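Long-range contacts in 3-carboxy-cis,cis-muconate cycloisomerase (Acinetobacter calcoaceticus, PDB 1Q5N), which is a cycloisomerase of the mainly helical fumarase/aspartase superfamily and assembles as a tetramer of identical subunits: residues Phe12-Thr18 and Glu333-Ala339; Asp180-Ile184 and Ile246-Asn250; Ile187-Val193 and Arg236-Ile240; Ala255-Ser259 and Ala291-Leu296. All coordinates share one frame; numbering follows the deposited sequence.

All four contacts are buried, and together they tie the long central helices to each other and to the N-terminal region. Contacts 2 and 3 hold the same helices, 166-191 and 235-261, about 14 Å apart between centres. Contact 4 uses the far end of helix 235-261, against helix 290-311. Contact 1 sets the chain start on helix 323-351 and touches contact 2 through T338 and T248. The chemistry changes with place. Contact 4 is almost wholly apolar. Contact 1 pairs a tyrosine hydroxyl with a carboxylate. Contact 2 mixes isoleucines with a polar water-linked cluster, and contact 3 adds a two-pronged salt bridge. Contacts 2, 3 and 4 border the third subunit; contacts 1 and 4 border the second.

Contact 1 (Phe12-Thr18 and Glu333-Ala339); sequences FYQRDVT and EIFQLTA
Y13 crosses Q336 obliquely and ends on E333. Its CB sits 3.8 Å from Q336 O. Y13 CG and then CD1 meet Q336 CB, CD1 at 3.6 Å, and the Q336 amide lies over one ring face with its plane 42° from that of the ring. Y13 CE1 meets L337 CD2 at 3.7 Å, and this methyl stands at the ring edge. At the tip, Y13 OH donates to E333 OE2 at 2.7 Å, on the syn side of the carboxylate. E333 gets there by a bend at chi2 (72°), and its carboxylate stands almost upright to the ring, 84° away. E333 OE2 also takes a salt bridge from R301, so two partners hold it.

The helix here, 323-351, belongs to the central helical bundle of the superfamily. The N-terminal chain crosses it at the start of helix 15-20. Q14 is the N-cap of that short helix: its OE1 accepts from V17 N at 3.1 Å. A339 CB packs against two side chains of this turn, V17 CG2 at 3.5 Å and Q14 CB at 3.6 Å. L329 of the second subunit packs against both F12 and Y13.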
loop_
_atom_site.group_PDB
_atom_site.type_symbol
_atom_site.label_atom_id
_atom_site.label_comp_id
_atom_site.label_asym_id
_atom_site.label_seq_id
_atom_site.Cartn_x
_atom_site.Cartn_y
_atom_site.Cartn_z
ATOM N N PHE A 12 19.734 -2.611 7.641
ATOM C CA PHE A 12 18.837 -3.046 6.591
ATOM C C PHE A 12 19.365 -3.214 5.167
ATOM O O PHE A 12 18.797 -3.970 4.401
ATOM C CB PHE A 12 17.656 -2.077 6.532
ATOM C CG PHE A 12 16.974 -1.865 7.851
ATOM C CD1 PHE A 12 16.273 -2.912 8.466
ATOM C CD2 PHE A 12 16.975 -0.597 8.454
ATOM C CE1 PHE A 12 15.586 -2.703 9.696
ATOM C CE2 PHE A 12 16.294 -0.367 9.665
ATOM C CZ PHE A 12 15.580 -1.420 10.287
ATOM N N TYR A 13 20.446 -2.536 4.807
ATOM C CA TYR A 13 20.859 -2.637 3.422
ATOM C C TYR A 13 22.071 -3.481 3.209
ATOM O O TYR A 13 22.534 -4.157 4.108
ATOM C CB TYR A 13 21.079 -1.257 2.832
ATOM C CG TYR A 13 19.947 -0.282 3.103
ATOM C CD1 TYR A 13 18.603 -0.669 2.964
ATOM C CD2 TYR A 13 20.215 1.043 3.452
ATOM C CE1 TYR A 13 17.563 0.224 3.172
ATOM C CE2 TYR A 13 19.169 1.968 3.654
ATOM C CZ TYR A 13 17.833 1.539 3.520
ATOM O OH TYR A 13 16.791 2.424 3.802
ATOM N N GLN A 14 22.551 -3.474 1.989
ATOM C CA GLN A 14 23.713 -4.257 1.640
ATOM C C GLN A 14 24.691 -3.237 1.071
ATOM O O GLN A 14 24.338 -2.456 0.180
ATOM C CB GLN A 14 23.309 -5.323 0.631
ATOM C CG GLN A 14 24.312 -6.450 0.436
ATOM C CD GLN A 14 25.453 -6.065 -0.494
ATOM O OE1 GLN A 14 25.289 -5.241 -1.394
ATOM N NE2 GLN A 14 26.616 -6.673 -0.288
ATOM N N ARG A 15 25.904 -3.236 1.599
ATOM C CA ARG A 15 26.912 -2.255 1.214
ATOM C C ARG A 15 27.129 -1.962 -0.294
ATOM O O ARG A 15 27.082 -0.822 -0.690
ATOM C CB ARG A 15 28.234 -2.625 1.874
ATOM C CG ARG A 15 29.101 -1.444 2.145
ATOM C CD ARG A 15 30.552 -1.894 2.103
ATOM N NE ARG A 15 31.125 -2.064 3.444
ATOM C CZ ARG A 15 32.259 -2.728 3.705
ATOM N NH1 ARG A 15 32.947 -3.307 2.710
ATOM N NH2 ARG A 15 32.729 -2.786 4.956
ATOM N N ASP A 16 27.348 -2.969 -1.129
ATOM C CA ASP A 16 27.559 -2.735 -2.560
ATOM C C ASP A 16 26.334 -2.139 -3.307
ATOM O O ASP A 16 26.469 -1.217 -4.125
ATOM C CB ASP A 16 28.017 -4.041 -3.242
ATOM C CG ASP A 16 29.208 -4.711 -2.498
ATOM O OD1 ASP A 16 30.219 -4.018 -2.199
ATOM O OD2 ASP A 16 29.118 -5.936 -2.193
ATOM N N VAL A 17 25.131 -2.631 -3.014
ATOM C CA VAL A 17 23.958 -2.103 -3.673
ATOM C C VAL A 17 23.714 -0.654 -3.202
ATOM O O VAL A 17 23.306 0.168 -3.972
ATOM C CB VAL A 17 22.748 -3.055 -3.448
ATOM C CG1 VAL A 17 21.430 -2.414 -3.928
ATOM C CG2 VAL A 17 23.024 -4.372 -4.185
ATOM N N THR A 18 23.990 -0.342 -1.946
ATOM C CA THR A 18 23.848 1.027 -1.453
ATOM C C THR A 18 24.816 1.999 -2.190
ATOM O O THR A 18 24.489 3.169 -2.449
ATOM C CB THR A 18 24.126 1.074 0.083
ATOM O OG1 THR A 18 23.047 0.423 0.738
ATOM C CG2 THR A 18 24.184 2.496 0.623
ATOM N N GLU A 333 15.209 2.075 -2.958
ATOM C CA GLU A 333 14.920 1.504 -1.638
ATOM C C GLU A 333 14.575 0.014 -1.785
ATOM O O GLU A 333 15.041 -0.793 -0.981
ATOM C CB GLU A 333 13.791 2.292 -0.980
ATOM C CG GLU A 333 13.420 1.973 0.465
ATOM C CD GLU A 333 14.443 2.446 1.480
ATOM O OE1 GLU A 333 15.266 3.311 1.091
ATOM O OE2 GLU A 333 14.438 1.982 2.664
ATOM N N ILE A 334 13.807 -0.371 -2.821
ATOM C CA ILE A 334 13.426 -1.778 -3.023
ATOM C C ILE A 334 14.682 -2.636 -3.251
ATOM O O ILE A 334 14.842 -3.674 -2.618
ATOM C CB ILE A 334 12.436 -1.908 -4.209
ATOM C CG1 ILE A 334 11.215 -1.071 -3.875
ATOM C CG2 ILE A 334 12.090 -3.399 -4.502
ATOM C CD1 ILE A 334 10.075 -1.175 -4.804
ATOM N N PHE A 335 15.576 -2.208 -4.145
ATOM C CA PHE A 335 16.836 -2.925 -4.360
ATOM C C PHE A 335 17.673 -3.057 -3.068
ATOM O O PHE A 335 18.199 -4.119 -2.729
ATOM C CB PHE A 335 17.702 -2.178 -5.375
ATOM C CG PHE A 335 17.607 -2.723 -6.766
ATOM C CD1 PHE A 335 18.218 -3.945 -7.083
ATOM C CD2 PHE A 335 16.963 -1.972 -7.780
ATOM C CE1 PHE A 335 18.212 -4.439 -8.388
ATOM C CE2 PHE A 335 16.934 -2.431 -9.089
ATOM C CZ PHE A 335 17.570 -3.668 -9.413
ATOM N N GLN A 336 17.831 -1.950 -2.368
ATOM C CA GLN A 336 18.612 -1.957 -1.146
ATOM C C GLN A 336 18.071 -2.859 -0.039
ATOM O O GLN A 336 18.867 -3.512 0.649
ATOM C CB GLN A 336 18.768 -0.536 -0.623
ATOM C CG GLN A 336 19.900 0.194 -1.289
ATOM C CD GLN A 336 19.911 1.653 -0.882
ATOM O OE1 GLN A 336 19.139 2.444 -1.408
ATOM N NE2 GLN A 336 20.748 2.003 0.074
ATOM N N LEU A 337 16.741 -2.916 0.134
ATOM C CA LEU A 337 16.127 -3.775 1.152
ATOM C C LEU A 337 16.214 -5.241 0.742
ATOM O O LEU A 337 16.413 -6.124 1.607
ATOM C CB LEU A 337 14.653 -3.392 1.411
ATOM C CG LEU A 337 14.491 -2.057 2.146
ATOM C CD1 LEU A 337 13.120 -1.490 1.996
ATOM C CD2 LEU A 337 14.812 -2.270 3.605
ATOM N N THR A 338 16.067 -5.510 -0.560
ATOM C CA THR A 338 16.117 -6.878 -1.053
ATOM C C THR A 338 17.542 -7.464 -0.913
ATOM O O THR A 338 17.721 -8.606 -0.442
ATOM C CB THR A 338 15.688 -6.950 -2.543
ATOM O OG1 THR A 338 14.356 -6.467 -2.683
ATOM C CG2 THR A 338 15.773 -8.403 -3.072
ATOM N N ALA A 339 18.550 -6.687 -1.326
ATOM C CA ALA A 339 19.949 -7.128 -1.247
ATOM C C ALA A 339 20.291 -7.261 0.251
ATOM O O ALA A 339 20.963 -8.213 0.660
ATOM C CB ALA A 339 20.886 -6.090 -1.955
#

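Contact 2 (Asp180-Ile184 and Ile246-Asn250); sequences DLDRI and IITGN
The guanidinium of R183 has I246 over one face, where I246 CD1 stands 4.0 Å above the plane and off toward the rim. I246 CG2 comes over the same flat group near its NH1 end. At the edge of the guanidinium, in its plane, are D180 OD1 and a water. The arginine chain runs extended from CG to NE, which carries the flat group across I246, the two side chains at about a right angle. R183 NH1 and D180 OD1 form a salt bridge of 2.9 Å within one turn of helix, though its hydrogen bond is weak.

Facing D180 across the contact is the N250 amide. The two side chains come from opposite directions, and the carboxylate and amide planes are 39° apart. N250 ND2 gives D180 OD2 a short but strongly bent, weak bond: 2.6 Å, with 120° at the hydrogen. The water closes the group. It accepts from N250 ND2 at 2.8 Å and from R183 NH1 at 3.0 Å. The strongest partner of R183 is D235 of the third subunit; E239 of that subunit is another.

I247 CG1 lies 3.6 Å from D180 CG, over a face of the carboxylate. The apolar pair is I184 CD1 and I247 CD1, at 4.0 Å, the two side chains crossing at about a right angle.

The helix segments run antiparallel at 170°, with axes 11.5 Å apart. This is the antiparallel pairing of long helices in the central bundle of the fumarase/aspartase fold, here with a buried polar cluster at the border with a neighbouring subunit.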
loop_
_atom_site.group_PDB
_atom_site.type_symbol
_atom_site.label_atom_id
_atom_site.label_comp_id
_atom_site.label_asym_id
_atom_site.label_seq_id
_atom_site.Cartn_x
_atom_site.Cartn_y
_atom_site.Cartn_z
ATOM N N ASP A 180 13.171 -17.852 -8.686
ATOM C CA ASP A 180 13.608 -16.476 -8.712
ATOM C C ASP A 180 14.741 -16.288 -9.733
ATOM O O ASP A 180 14.804 -15.263 -10.426
ATOM C CB ASP A 180 14.112 -16.030 -7.348
ATOM C CG ASP A 180 12.992 -15.891 -6.334
ATOM O OD1 ASP A 180 11.839 -15.602 -6.745
ATOM O OD2 ASP A 180 13.272 -16.055 -5.122
ATOM N N LEU A 181 15.653 -17.252 -9.777
ATOM C CA LEU A 181 16.745 -17.221 -10.736
ATOM C C LEU A 181 16.136 -17.236 -12.170
ATOM O O LEU A 181 16.587 -16.520 -13.044
ATOM C CB LEU A 181 17.645 -18.434 -10.528
ATOM C CG LEU A 181 19.014 -18.276 -9.879
ATOM C CD1 LEU A 181 19.302 -16.930 -9.280
ATOM C CD2 LEU A 181 19.107 -19.367 -8.858
ATOM N N ASP A 182 15.087 -18.012 -12.386
ATOM C CA ASP A 182 14.477 -18.047 -13.686
ATOM C C ASP A 182 13.827 -16.693 -14.033
ATOM O O ASP A 182 13.910 -16.210 -15.182
ATOM C CB ASP A 182 13.405 -19.135 -13.762
ATOM C CG ASP A 182 13.979 -20.580 -13.708
ATOM O OD1 ASP A 182 15.205 -20.790 -13.895
ATOM O OD2 ASP A 182 13.164 -21.517 -13.488
ATOM N N ARG A 183 13.147 -16.102 -13.051
ATOM C CA ARG A 183 12.487 -14.824 -13.278
ATOM C C ARG A 183 13.491 -13.735 -13.632
ATOM O O ARG A 183 13.260 -12.958 -14.554
ATOM C CB ARG A 183 11.722 -14.394 -12.039
ATOM C CG ARG A 183 10.452 -15.161 -11.836
ATOM C CD ARG A 183 9.780 -14.732 -10.514
ATOM N NE ARG A 183 8.649 -15.613 -10.267
ATOM C CZ ARG A 183 8.583 -16.465 -9.243
ATOM N NH1 ARG A 183 9.582 -16.542 -8.355
ATOM N NH2 ARG A 183 7.520 -17.259 -9.131
ATOM N N ILE A 184 14.599 -13.705 -12.902
ATOM C CA ILE A 184 15.637 -12.715 -13.157
ATOM C C ILE A 184 16.183 -12.876 -14.605
ATOM O O ILE A 184 16.269 -11.898 -15.342
ATOM C CB ILE A 184 16.796 -12.845 -12.144
ATOM C CG1 ILE A 184 16.341 -12.311 -10.788
ATOM C CG2 ILE A 184 18.045 -12.126 -12.677
ATOM C CD1 ILE A 184 17.367 -12.361 -9.703
ATOM N N ILE A 246 9.124 -10.241 -5.016
ATOM C CA ILE A 246 8.892 -11.649 -4.782
ATOM C C ILE A 246 10.060 -12.266 -4.012
ATOM O O ILE A 246 9.864 -13.079 -3.105
ATOM C CB ILE A 246 8.693 -12.401 -6.102
ATOM C CG1 ILE A 246 7.326 -12.038 -6.705
ATOM C CG2 ILE A 246 8.811 -13.909 -5.882
ATOM C CD1 ILE A 246 7.232 -12.479 -8.166
ATOM N N ILE A 247 11.279 -11.845 -4.338
ATOM C CA ILE A 247 12.433 -12.385 -3.642
ATOM C C ILE A 247 12.360 -11.986 -2.174
ATOM O O ILE A 247 12.644 -12.798 -1.291
ATOM C CB ILE A 247 13.782 -11.864 -4.267
ATOM C CG1 ILE A 247 13.937 -12.473 -5.670
ATOM C CG2 ILE A 247 14.974 -12.149 -3.305
ATOM C CD1 ILE A 247 14.975 -11.740 -6.563
ATOM N N THR A 248 11.984 -10.742 -1.903
ATOM C CA THR A 248 11.924 -10.331 -0.510
ATOM C C THR A 248 10.831 -11.112 0.195
ATOM O O THR A 248 11.021 -11.508 1.347
ATOM C CB THR A 248 11.668 -8.834 -0.373
ATOM O OG1 THR A 248 12.827 -8.158 -0.843
ATOM C CG2 THR A 248 11.406 -8.430 1.101
ATOM N N GLY A 249 9.703 -11.354 -0.487
ATOM C CA GLY A 249 8.657 -12.150 0.141
ATOM C C GLY A 249 9.154 -13.587 0.459
ATOM O O GLY A 249 8.796 -14.133 1.501
ATOM N N ASN A 250 9.963 -14.205 -0.420
ATOM C CA ASN A 250 10.468 -15.567 -0.145
ATOM C C ASN A 250 11.347 -15.604 1.118
ATOM O O ASN A 250 11.217 -16.529 1.932
ATOM C CB ASN A 250 11.336 -16.145 -1.304
ATOM C CG ASN A 250 10.531 -16.462 -2.558
ATOM O OD1 ASN A 250 9.435 -17.046 -2.488
ATOM N ND2 ASN A 250 11.078 -16.109 -3.715
HETATM O O HOH W 1 10.140 -17.869 -5.733
#

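Contact 3 (Ile187-Val193 and Arg236-Ile240); sequences IKARVLV and RIVEI
This is a mixed salt-bridge and apolar contact between two helices of the central bundle, at the C-terminal end of helix 166-191 and the start of helix 235-261. The segments are antiparallel, 153° apart in direction, with axes 10.2 Å from each other. R190 grips E239 side-on. R190 NE bonds to E239 OE1 at 2.9 Å, nearly straight and on the syn lone pair, and R190 NH2 reaches E239 OE2 at 2.7 Å. The two flat groups are close to coplanar. A bend at chi3 (60°) brings the NE and NH2 edge of the R190 guanidinium to the carboxylate.

R236 stretches the other way. Its NE donates to R190 O at 2.8 Å, nearly along the carbonyl axis. A water bridges R236 NH2 to the same oxygen. V193 CG2 rests 3.6 Å from R236 CD, and W230 makes a cation-pi contact with R236. Beside the salt bridge, I187 CG2 lies 3.7 Å from E239 OE2. V191 CG1 is modelled only 3.2 Å from I240 CD1, shorter than normal van der Waals contact, so the exact fit is doubtful.

E239 OE1 also takes a salt bridge from R183 of the third subunit. Two arginines of different chains thus share one buried carboxylate, and this would favour its charged form.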
loop_
_atom_site.group_PDB
_atom_site.type_symbol
_atom_site.label_atom_id
_atom_site.label_comp_id
_atom_site.label_asym_id
_atom_site.label_seq_id
_atom_site.Cartn_x
_atom_site.Cartn_y
_atom_site.Cartn_z
ATOM N N ILE A 187 13.691 -11.595 -17.544
ATOM C CA ILE A 187 13.344 -10.189 -17.785
ATOM C C ILE A 187 14.500 -9.355 -18.340
ATOM O O ILE A 187 14.300 -8.248 -18.848
ATOM C CB ILE A 187 12.869 -9.464 -16.464
ATOM C CG1 ILE A 187 14.050 -9.306 -15.494
ATOM C CG2 ILE A 187 11.760 -10.231 -15.815
ATOM C CD1 ILE A 187 13.706 -8.384 -14.339
ATOM N N LYS A 188 15.714 -9.848 -18.195
ATOM C CA LYS A 188 16.861 -9.055 -18.659
ATOM C C LYS A 188 16.769 -8.428 -20.053
ATOM O O LYS A 188 16.992 -7.228 -20.209
ATOM C CB LYS A 188 18.138 -9.877 -18.567
ATOM C CG LYS A 188 18.736 -9.953 -17.181
ATOM C CD LYS A 188 19.711 -11.104 -17.150
ATOM C CE LYS A 188 20.642 -11.036 -15.986
ATOM N NZ LYS A 188 21.378 -12.346 -15.904
ATOM N N ALA A 189 16.427 -9.221 -21.069
ATOM C CA ALA A 189 16.343 -8.711 -22.442
ATOM C C ALA A 189 15.325 -7.592 -22.645
ATOM O O ALA A 189 15.565 -6.650 -23.399
ATOM C CB ALA A 189 16.025 -9.860 -23.414
ATOM N N ARG A 190 14.190 -7.718 -21.972
ATOM C CA ARG A 190 13.098 -6.775 -22.085
ATOM C C ARG A 190 13.273 -5.489 -21.271
ATOM O O ARG A 190 12.809 -4.395 -21.638
ATOM C CB ARG A 190 11.808 -7.475 -21.633
ATOM C CG ARG A 190 10.615 -6.554 -21.512
ATOM C CD ARG A 190 9.289 -7.293 -21.416
ATOM N NE ARG A 190 9.282 -8.166 -20.244
ATOM C CZ ARG A 190 9.286 -9.492 -20.311
ATOM N NH1 ARG A 190 9.280 -10.100 -21.501
ATOM N NH2 ARG A 190 9.344 -10.201 -19.205
ATOM N N VAL A 191 14.016 -5.612 -20.197
ATOM C CA VAL A 191 14.153 -4.537 -19.262
ATOM C C VAL A 191 15.440 -3.666 -19.301
ATOM O O VAL A 191 15.409 -2.445 -19.041
ATOM C CB VAL A 191 13.918 -5.241 -17.893
ATOM C CG1 VAL A 191 14.912 -4.844 -16.910
ATOM C CG2 VAL A 191 12.496 -5.088 -17.474
ATOM N N LEU A 192 16.567 -4.285 -19.620
ATOM C CA LEU A 192 17.840 -3.572 -19.639
ATOM C C LEU A 192 18.045 -2.978 -21.018
ATOM O O LEU A 192 18.773 -3.529 -21.841
ATOM C CB LEU A 192 18.967 -4.545 -19.288
ATOM C CG LEU A 192 18.798 -5.182 -17.900
ATOM C CD1 LEU A 192 19.971 -6.113 -17.615
ATOM C CD2 LEU A 192 18.698 -4.074 -16.834
ATOM N N VAL A 193 17.364 -1.862 -21.269
ATOM C CA VAL A 193 17.420 -1.187 -22.549
ATOM C C VAL A 193 17.772 0.261 -22.307
ATOM O O VAL A 193 17.544 0.771 -21.222
ATOM C CB VAL A 193 16.066 -1.269 -23.264
ATOM C CG1 VAL A 193 15.756 -2.697 -23.592
ATOM C CG2 VAL A 193 14.956 -0.687 -22.356
ATOM N N ARG A 236 8.740 -1.458 -17.660
ATOM C CA ARG A 236 10.048 -2.066 -17.403
ATOM C C ARG A 236 10.603 -1.826 -15.969
ATOM O O ARG A 236 11.267 -2.716 -15.382
ATOM C CB ARG A 236 11.080 -1.591 -18.435
ATOM C CG ARG A 236 10.908 -2.211 -19.798
ATOM C CD ARG A 236 11.739 -1.422 -20.845
ATOM N NE ARG A 236 11.539 -1.910 -22.216
ATOM C CZ ARG A 236 10.771 -1.326 -23.135
ATOM N NH1 ARG A 236 10.107 -0.204 -22.859
ATOM N NH2 ARG A 236 10.673 -1.872 -24.337
ATOM N N ILE A 237 10.325 -0.642 -15.418
ATOM C CA ILE A 237 10.766 -0.284 -14.083
ATOM C C ILE A 237 9.980 -1.124 -13.046
ATOM O O ILE A 237 10.567 -1.719 -12.106
ATOM C CB ILE A 237 10.500 1.226 -13.797
ATOM C CG1 ILE A 237 11.318 2.111 -14.766
ATOM C CG2 ILE A 237 10.840 1.572 -12.346
ATOM C CD1 ILE A 237 12.812 1.875 -14.738
ATOM N N VAL A 238 8.661 -1.168 -13.229
ATOM C CA VAL A 238 7.793 -1.873 -12.326
ATOM C C VAL A 238 8.142 -3.336 -12.333
ATOM O O VAL A 238 8.187 -3.986 -11.273
ATOM C CB VAL A 238 6.322 -1.675 -12.742
ATOM C CG1 VAL A 238 5.375 -2.407 -11.781
ATOM C CG2 VAL A 238 6.015 -0.191 -12.733
ATOM N N GLU A 239 8.434 -3.852 -13.531
ATOM C CA GLU A 239 8.725 -5.265 -13.676
ATOM C C GLU A 239 9.937 -5.672 -12.857
ATOM O O GLU A 239 9.915 -6.721 -12.181
ATOM C CB GLU A 239 8.883 -5.626 -15.150
ATOM C CG GLU A 239 9.175 -7.106 -15.398
ATOM C CD GLU A 239 9.024 -7.528 -16.851
ATOM O OE1 GLU A 239 9.294 -6.742 -17.775
ATOM O OE2 GLU A 239 8.637 -8.666 -17.074
ATOM N N ILE A 240 10.977 -4.834 -12.888
ATOM C CA ILE A 240 12.174 -5.115 -12.102
ATOM C C ILE A 240 11.793 -5.101 -10.593
ATOM O O ILE A 240 12.178 -6.011 -9.849
ATOM C CB ILE A 240 13.271 -4.065 -12.380
ATOM C CG1 ILE A 240 13.835 -4.265 -13.792
ATOM C CG2 ILE A 240 14.461 -4.215 -11.385
ATOM C CD1 ILE A 240 14.698 -3.045 -14.235
HETATM O O HOH W 2 12.340 -4.269 -24.754
#

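Contact 4 (Ala255-Ser259 and Ala291-Leu296); sequences ARDWS and AAASVL
W258 overlaps A292, with its NE1 3.6 Å from A292 CB. The two helices are neighbours in the central bundle of the superfamily, 235-261 and 290-311. Their segments run antiparallel at 154°, with axes 9.3 Å apart. The small A255 and A292 face each other, their CA atoms 4.9 Å apart. The W258 ring is folded back over its own helix because CG lies between the backbone N and the carbonyl carbon (chi1 83°). A255 CA stands 3.5 Å above one ring face, offset toward the rim, and the six-membered ring also touches A291, CZ2 to CB, at 4.1 Å. The indole NE1 has its hydrogen bond with E271, which also takes the backbone N of both A291 and A292. This residue pins the tryptophan and the start of helix 290-311 together.

A255 fills the middle of the contact. Its CB lies 3.6 Å from V295 CG1 and 3.9 Å from L296 CG. S259, one turn on, faces A292 with its CB. R256 runs past L296 to a salt bridge with E316 of the third subunit, while L321 of the second subunit packs on S259 and L296. On the R256 side, L296 CD2 reaches the backbone, 4.1 Å from R256 N.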
loop_
_atom_site.group_PDB
_atom_site.type_symbol
_atom_site.label_atom_id
_atom_site.label_comp_id
_atom_site.label_asym_id
_atom_site.label_seq_id
_atom_site.Cartn_x
_atom_site.Cartn_y
_atom_site.Cartn_z
ATOM N N ALA A 255 12.365 -16.164 7.209
ATOM C CA ALA A 255 12.681 -15.504 8.477
ATOM C C ALA A 255 11.523 -15.708 9.482
ATOM O O ALA A 255 11.755 -15.833 10.702
ATOM C CB ALA A 255 12.925 -13.957 8.263
ATOM N N ARG A 256 10.281 -15.692 8.991
ATOM C CA ARG A 256 9.165 -15.949 9.915
ATOM C C ARG A 256 9.372 -17.361 10.502
ATOM O O ARG A 256 9.277 -17.544 11.703
ATOM C CB ARG A 256 7.811 -15.872 9.184
ATOM C CG ARG A 256 6.545 -16.394 9.953
ATOM C CD ARG A 256 6.281 -15.704 11.304
ATOM N NE ARG A 256 6.348 -14.248 11.264
ATOM C CZ ARG A 256 5.444 -13.452 10.689
ATOM N NH1 ARG A 256 4.362 -13.969 10.069
ATOM N NH2 ARG A 256 5.582 -12.134 10.790
ATOM N N ASP A 257 9.668 -18.336 9.649
ATOM C CA ASP A 257 9.864 -19.714 10.096
ATOM C C ASP A 257 11.055 -19.940 11.066
ATOM O O ASP A 257 10.867 -20.539 12.143
ATOM C CB ASP A 257 10.002 -20.688 8.894
ATOM C CG ASP A 257 8.702 -20.875 8.151
ATOM O OD1 ASP A 257 7.629 -20.433 8.644
ATOM O OD2 ASP A 257 8.719 -21.467 7.068
ATOM N N TRP A 258 12.253 -19.447 10.731
ATOM C CA TRP A 258 13.341 -19.736 11.625
ATOM C C TRP A 258 13.206 -18.976 12.941
ATOM O O TRP A 258 13.635 -19.486 13.985
ATOM C CB TRP A 258 14.731 -19.553 10.936
ATOM C CG TRP A 258 15.283 -18.152 10.875
ATOM C CD1 TRP A 258 15.622 -17.373 11.928
ATOM C CD2 TRP A 258 15.627 -17.394 9.696
ATOM N NE1 TRP A 258 16.161 -16.190 11.506
ATOM C CE2 TRP A 258 16.181 -16.172 10.139
ATOM C CE3 TRP A 258 15.526 -17.644 8.317
ATOM C CZ2 TRP A 258 16.647 -15.169 9.254
ATOM C CZ3 TRP A 258 15.987 -16.641 7.428
ATOM C CH2 TRP A 258 16.540 -15.422 7.914
ATOM N N SER A 259 12.574 -17.799 12.948
ATOM C CA SER A 259 12.461 -17.112 14.251
ATOM C C SER A 259 11.402 -17.828 15.095
ATOM O O SER A 259 11.470 -17.822 16.313
ATOM C CB SER A 259 12.137 -15.610 14.086
ATOM O OG SER A 259 10.911 -15.375 13.429
ATOM N N ALA A 291 18.854 -11.321 12.670
ATOM C CA ALA A 291 18.738 -11.327 11.231
ATOM C C ALA A 291 17.253 -11.351 10.817
ATOM O O ALA A 291 16.847 -10.727 9.812
ATOM C CB ALA A 291 19.500 -12.518 10.637
ATOM N N ALA A 292 16.445 -12.057 11.596
ATOM C CA ALA A 292 15.027 -12.149 11.244
ATOM C C ALA A 292 14.359 -10.765 11.349
ATOM O O ALA A 292 13.554 -10.397 10.486
ATOM C CB ALA A 292 14.311 -13.184 12.169
ATOM N N ALA A 293 14.722 -10.004 12.387
ATOM C CA ALA A 293 14.158 -8.686 12.593
ATOM C C ALA A 293 14.357 -7.772 11.355
ATOM O O ALA A 293 13.419 -7.094 10.907
ATOM C CB ALA A 293 14.761 -8.049 13.867
ATOM N N SER A 294 15.559 -7.773 10.786
ATOM C CA SER A 294 15.828 -6.981 9.580
ATOM C C SER A 294 15.062 -7.516 8.368
ATOM O O SER A 294 14.476 -6.762 7.605
ATOM C CB SER A 294 17.309 -7.042 9.208
ATOM O OG SER A 294 18.072 -6.452 10.224
ATOM N N VAL A 295 15.126 -8.825 8.163
ATOM C CA VAL A 295 14.442 -9.402 7.030
ATOM C C VAL A 295 12.925 -9.177 7.126
ATOM O O VAL A 295 12.296 -8.891 6.128
ATOM C CB VAL A 295 14.765 -10.945 6.877
ATOM C CG1 VAL A 295 13.965 -11.555 5.744
ATOM C CG2 VAL A 295 16.263 -11.132 6.564
ATOM N N LEU A 296 12.352 -9.272 8.319
ATOM C CA LEU A 296 10.930 -9.117 8.451
ATOM C C LEU A 296 10.555 -7.646 8.288
ATOM O O LEU A 296 9.471 -7.347 7.797
ATOM C CB LEU A 296 10.436 -9.739 9.766
ATOM C CG LEU A 296 10.414 -11.282 9.664
ATOM C CD1 LEU A 296 10.189 -11.941 11.043
ATOM C CD2 LEU A 296 9.327 -11.710 8.689
#